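PDB 4QNY: mitogen activated protein kinase, putative from Leishmania donovani, which probably transfers the gamma-phosphate of ATP to serine and threonine residues of protein substrates, as a member of the mitogen-activated protein kinase family. Local coordinates for the phosphoaminophosphonic acid-adenylate ester site. Numbering follows the deposited sequence.

The phosphoaminophosphonic acid-adenylate ester site. Residues 28-29, 31-32, 36, 50, 52, 71, 84, 105-108, 111, 114, 154-155, 157, 168, 170. With ANP (phosphoaminophosphonic acid-adenylate ester), chain B; MG (magnesium ion), chain C.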
# COMPACT_ATOMS: atom_id res chain seq x y z
N ILE A 28 -17.22 1.84 -5.81
CA ILE A 28 -16.14 1.10 -6.46
C ILE A 28 -15.20 0.42 -5.47
O ILE A 28 -14.41 -0.44 -5.84
CB ILE A 28 -15.30 2.02 -7.37
CG1 ILE A 28 -14.91 3.29 -6.61
CG2 ILE A 28 -16.08 2.37 -8.62
CD1 ILE A 28 -13.96 4.18 -7.36
N GLY A 29 -15.29 0.81 -4.20
CA GLY A 29 -14.42 0.25 -3.18
C GLY A 29 -15.08 0.18 -1.82
O GLY A 29 -15.87 1.05 -1.44
N GLY A 31 -14.11 -0.50 2.34
CA GLY A 31 -13.08 -0.61 3.35
C GLY A 31 -13.64 -0.96 4.71
O GLY A 31 -14.85 -1.09 4.88
N SER A 32 -12.75 -1.11 5.69
CA SER A 32 -13.16 -1.45 7.05
C SER A 32 -13.78 -0.25 7.76
O SER A 32 -14.59 -0.41 8.68
CB SER A 32 -11.97 -1.97 7.85
OG SER A 32 -11.38 -3.09 7.21
N VAL A 36 -15.68 3.59 -0.94
CA VAL A 36 -15.11 4.42 -2.00
C VAL A 36 -16.10 4.53 -3.16
O VAL A 36 -16.58 3.51 -3.66
CB VAL A 36 -13.77 3.86 -2.51
CG1 VAL A 36 -13.21 4.73 -3.62
CG2 VAL A 36 -12.78 3.74 -1.36
N ALA A 50 -12.90 10.03 -7.67
CA ALA A 50 -13.11 9.07 -6.60
C ALA A 50 -13.35 9.76 -5.27
O ALA A 50 -12.68 10.73 -4.93
CB ALA A 50 -11.93 8.12 -6.50
N LYS A 52 -13.74 9.02 -1.11
CA LYS A 52 -13.50 8.08 -0.03
C LYS A 52 -14.16 8.55 1.27
O LYS A 52 -13.71 9.53 1.88
CB LYS A 52 -12.00 7.88 0.18
CG LYS A 52 -11.63 6.83 1.21
CD LYS A 52 -10.12 6.66 1.27
CE LYS A 52 -9.72 5.57 2.25
NZ LYS A 52 -8.24 5.38 2.28
N GLU A 71 -2.95 10.57 6.72
CA GLU A 71 -3.20 10.10 5.36
C GLU A 71 -3.57 11.25 4.42
O GLU A 71 -3.07 11.33 3.30
CB GLU A 71 -4.29 9.03 5.34
CG GLU A 71 -4.59 8.46 3.96
CD GLU A 71 -5.68 7.41 3.98
OE1 GLU A 71 -6.01 6.91 5.07
OE2 GLU A 71 -6.20 7.08 2.89
N ILE A 84 -1.43 8.62 -6.09
CA ILE A 84 -2.79 9.10 -6.27
C ILE A 84 -2.96 10.50 -5.68
O ILE A 84 -2.53 10.79 -4.57
CB ILE A 84 -3.83 8.12 -5.65
CG1 ILE A 84 -5.25 8.48 -6.08
CG2 ILE A 84 -3.70 8.05 -4.13
CD1 ILE A 84 -5.51 8.23 -7.56
N MET A 105 -10.39 12.13 -4.45
CA MET A 105 -9.16 11.83 -5.18
C MET A 105 -9.41 11.66 -6.67
O MET A 105 -10.55 11.51 -7.10
CB MET A 105 -8.50 10.57 -4.63
CG MET A 105 -8.36 10.53 -3.12
SD MET A 105 -8.17 8.85 -2.51
CE MET A 105 -9.76 8.15 -2.95
N ASP A 106 -8.33 11.67 -7.46
CA ASP A 106 -8.42 11.34 -8.87
C ASP A 106 -8.90 9.90 -9.04
O ASP A 106 -8.68 9.06 -8.17
CB ASP A 106 -7.06 11.52 -9.56
CG ASP A 106 -6.65 12.98 -9.66
OD1 ASP A 106 -7.51 13.82 -10.00
OD2 ASP A 106 -5.47 13.28 -9.41
N ILE A 107 -9.56 9.62 -10.16
CA ILE A 107 -10.12 8.30 -10.38
C ILE A 107 -9.16 7.42 -11.20
O ILE A 107 -8.52 7.88 -12.14
CB ILE A 107 -11.50 8.38 -11.09
CG1 ILE A 107 -12.15 7.00 -11.17
CG2 ILE A 107 -11.37 9.02 -12.47
CD1 ILE A 107 -12.49 6.41 -9.83
N MET A 108 -9.06 6.15 -10.81
CA MET A 108 -8.32 5.16 -11.57
C MET A 108 -9.27 4.03 -11.95
O MET A 108 -10.27 3.80 -11.27
CB MET A 108 -7.12 4.64 -10.78
CG MET A 108 -6.06 5.70 -10.51
SD MET A 108 -5.17 6.21 -12.00
CE MET A 108 -4.19 4.75 -12.33
N ASP A 111 -7.57 -1.77 -9.66
CA ASP A 111 -6.30 -2.00 -8.98
C ASP A 111 -5.77 -3.41 -9.27
O ASP A 111 -6.44 -4.21 -9.92
CB ASP A 111 -6.43 -1.76 -7.47
CG ASP A 111 -7.41 -2.69 -6.80
OD1 ASP A 111 -7.26 -3.92 -6.93
OD2 ASP A 111 -8.35 -2.21 -6.13
N GLN A 114 -7.82 -7.18 -7.92
CA GLN A 114 -8.64 -7.22 -9.18
C GLN A 114 -8.11 -7.72 -10.48
O GLN A 114 -8.73 -8.57 -11.11
CB GLN A 114 -9.17 -5.83 -9.51
CG GLN A 114 -10.74 -5.39 -9.26
CD GLN A 114 -10.82 -4.38 -8.11
OE1 GLN A 114 -9.76 -3.85 -7.87
NE2 GLN A 114 -12.04 -3.93 -7.66
N ALA A 154 -4.06 -4.47 -3.71
CA ALA A 154 -5.29 -3.68 -3.56
C ALA A 154 -4.99 -2.20 -3.41
O ALA A 154 -5.82 -1.35 -3.74
CB ALA A 154 -6.10 -4.18 -2.38
N ASN A 155 -3.79 -1.88 -2.91
CA ASN A 155 -3.39 -0.49 -2.72
C ASN A 155 -2.58 0.04 -3.90
O ASN A 155 -1.92 1.07 -3.80
CB ASN A 155 -2.59 -0.34 -1.43
CG ASN A 155 -3.43 -0.61 -0.19
OD1 ASN A 155 -4.66 -0.57 -0.25
ND2 ASN A 155 -2.77 -0.89 0.93
N LEU A 157 -3.19 1.20 -7.75
CA LEU A 157 -4.21 1.53 -8.75
C LEU A 157 -3.64 1.61 -10.17
O LEU A 157 -2.58 2.19 -10.39
CB LEU A 157 -4.88 2.86 -8.39
CG LEU A 157 -5.58 2.91 -7.03
CD1 LEU A 157 -6.06 4.32 -6.72
CD2 LEU A 157 -6.75 1.93 -6.99
N ASP A 168 -3.69 4.59 -0.44
CA ASP A 168 -3.86 4.09 0.93
C ASP A 168 -2.63 4.36 1.80
O ASP A 168 -1.83 3.45 2.07
CB ASP A 168 -4.18 2.60 0.92
CG ASP A 168 -4.80 2.12 2.23
OD1 ASP A 168 -4.66 2.83 3.25
OD2 ASP A 168 -5.42 1.04 2.24
N GLY A 170 -2.86 4.96 4.91
CA GLY A 170 -3.51 4.86 6.20
C GLY A 170 -2.65 4.26 7.30
O GLY A 170 -2.95 4.42 8.48
PG ANP B . -7.88 2.93 4.83
O1G ANP B . -9.29 3.39 4.66
O2G ANP B . -6.91 4.15 4.59
O3G ANP B . -7.68 2.40 6.30
PB ANP B . -8.75 1.30 2.67
O1B ANP B . -10.03 1.10 3.42
O2B ANP B . -8.39 -0.03 1.94
N3B ANP B . -7.50 1.69 3.73
PA ANP B . -8.28 2.43 0.19
O1A ANP B . -7.26 1.36 0.06
O2A ANP B . -7.71 3.83 -0.05
O3A ANP B . -8.94 2.46 1.64
O5' ANP B . -9.45 2.11 -0.83
C5' ANP B . -10.06 0.81 -0.92
C4' ANP B . -10.24 0.44 -2.37
O4' ANP B . -10.92 1.51 -3.06
C3' ANP B . -8.95 0.22 -3.15
O3' ANP B . -8.46 -1.10 -2.97
C2' ANP B . -9.41 0.47 -4.59
O2' ANP B . -9.99 -0.70 -5.17
C1' ANP B . -10.48 1.56 -4.41
N9 ANP B . -9.99 2.91 -4.69
C8 ANP B . -9.39 3.76 -3.81
N7 ANP B . -9.04 4.92 -4.33
C5 ANP B . -9.45 4.81 -5.65
C6 ANP B . -9.38 5.70 -6.74
N6 ANP B . -8.85 6.92 -6.66
N1 ANP B . -9.88 5.29 -7.92
C2 ANP B . -10.42 4.06 -8.00
N3 ANP B . -10.54 3.14 -7.04
C4 ANP B . -10.04 3.58 -5.89
MG MG C . -6.40 -0.24 0.83
O HOH W 1 -7.42 -1.52 -0.42
O HOH W 2 -5.83 -1.80 1.92
O HOH W 3 -12.38 -2.58 -4.48
O HOH W 4 -6.42 6.09 -1.18
O HOH W 5 -4.95 1.33 6.00
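Extended hinge backbone holds the adenine edge of ANP, a hydrolysis-resistant ATP analogue with an imido bridge: N6 gives a hydrogen bond to Asp106 O nearly along the C=O axis, and Met108 N gives a fairly straight one (163° at H) to N1 at 3.1 Å. Leu157 lays CD1 over one face of the purine, 3.9 Å from the six-membered ring's centroid; Val36 covers the imidazole ring with CG1, anti to its backbone N (chi1 179°), while its CG2 touches ribose O4'. The ribose 3'-hydroxyl bonds to Ala154 O from above the carbonyl plane. Asp111, with CG crowded between backbone N and carbonyl carbon (chi1 62°), takes the 2'-hydroxyl on OD2 nearly along the C-O axis. Lys52, the conserved catalytic lysine, runs fully extended from strand 47-54 to the phosphates; its NZ reaches the alpha-phosphate O2A at 2.8 Å, the gamma-phosphate O2G and the bridging O3A. Glu71 holds that amino group by a salt bridge, its OE2 using the syn lone pair 2.7 Å from Lys52 NZ: a pair typical of active kinases, suggesting active-like placement of helix 62-77. Asp168, of the DFG motif, binds MG through OD2 at 2.1 Å; its OD1 accepts from Gly170 N on the anti lone pair, helping fix the carboxylate's rotation. Asn155 OD1, ANP O1A and O2B and two waters also bind MG near-octahedrally, and the ion probably offsets phosphate charge. The nucleotide lies in the cleft between the kinase lobes, under strands 22-31 and 34-41.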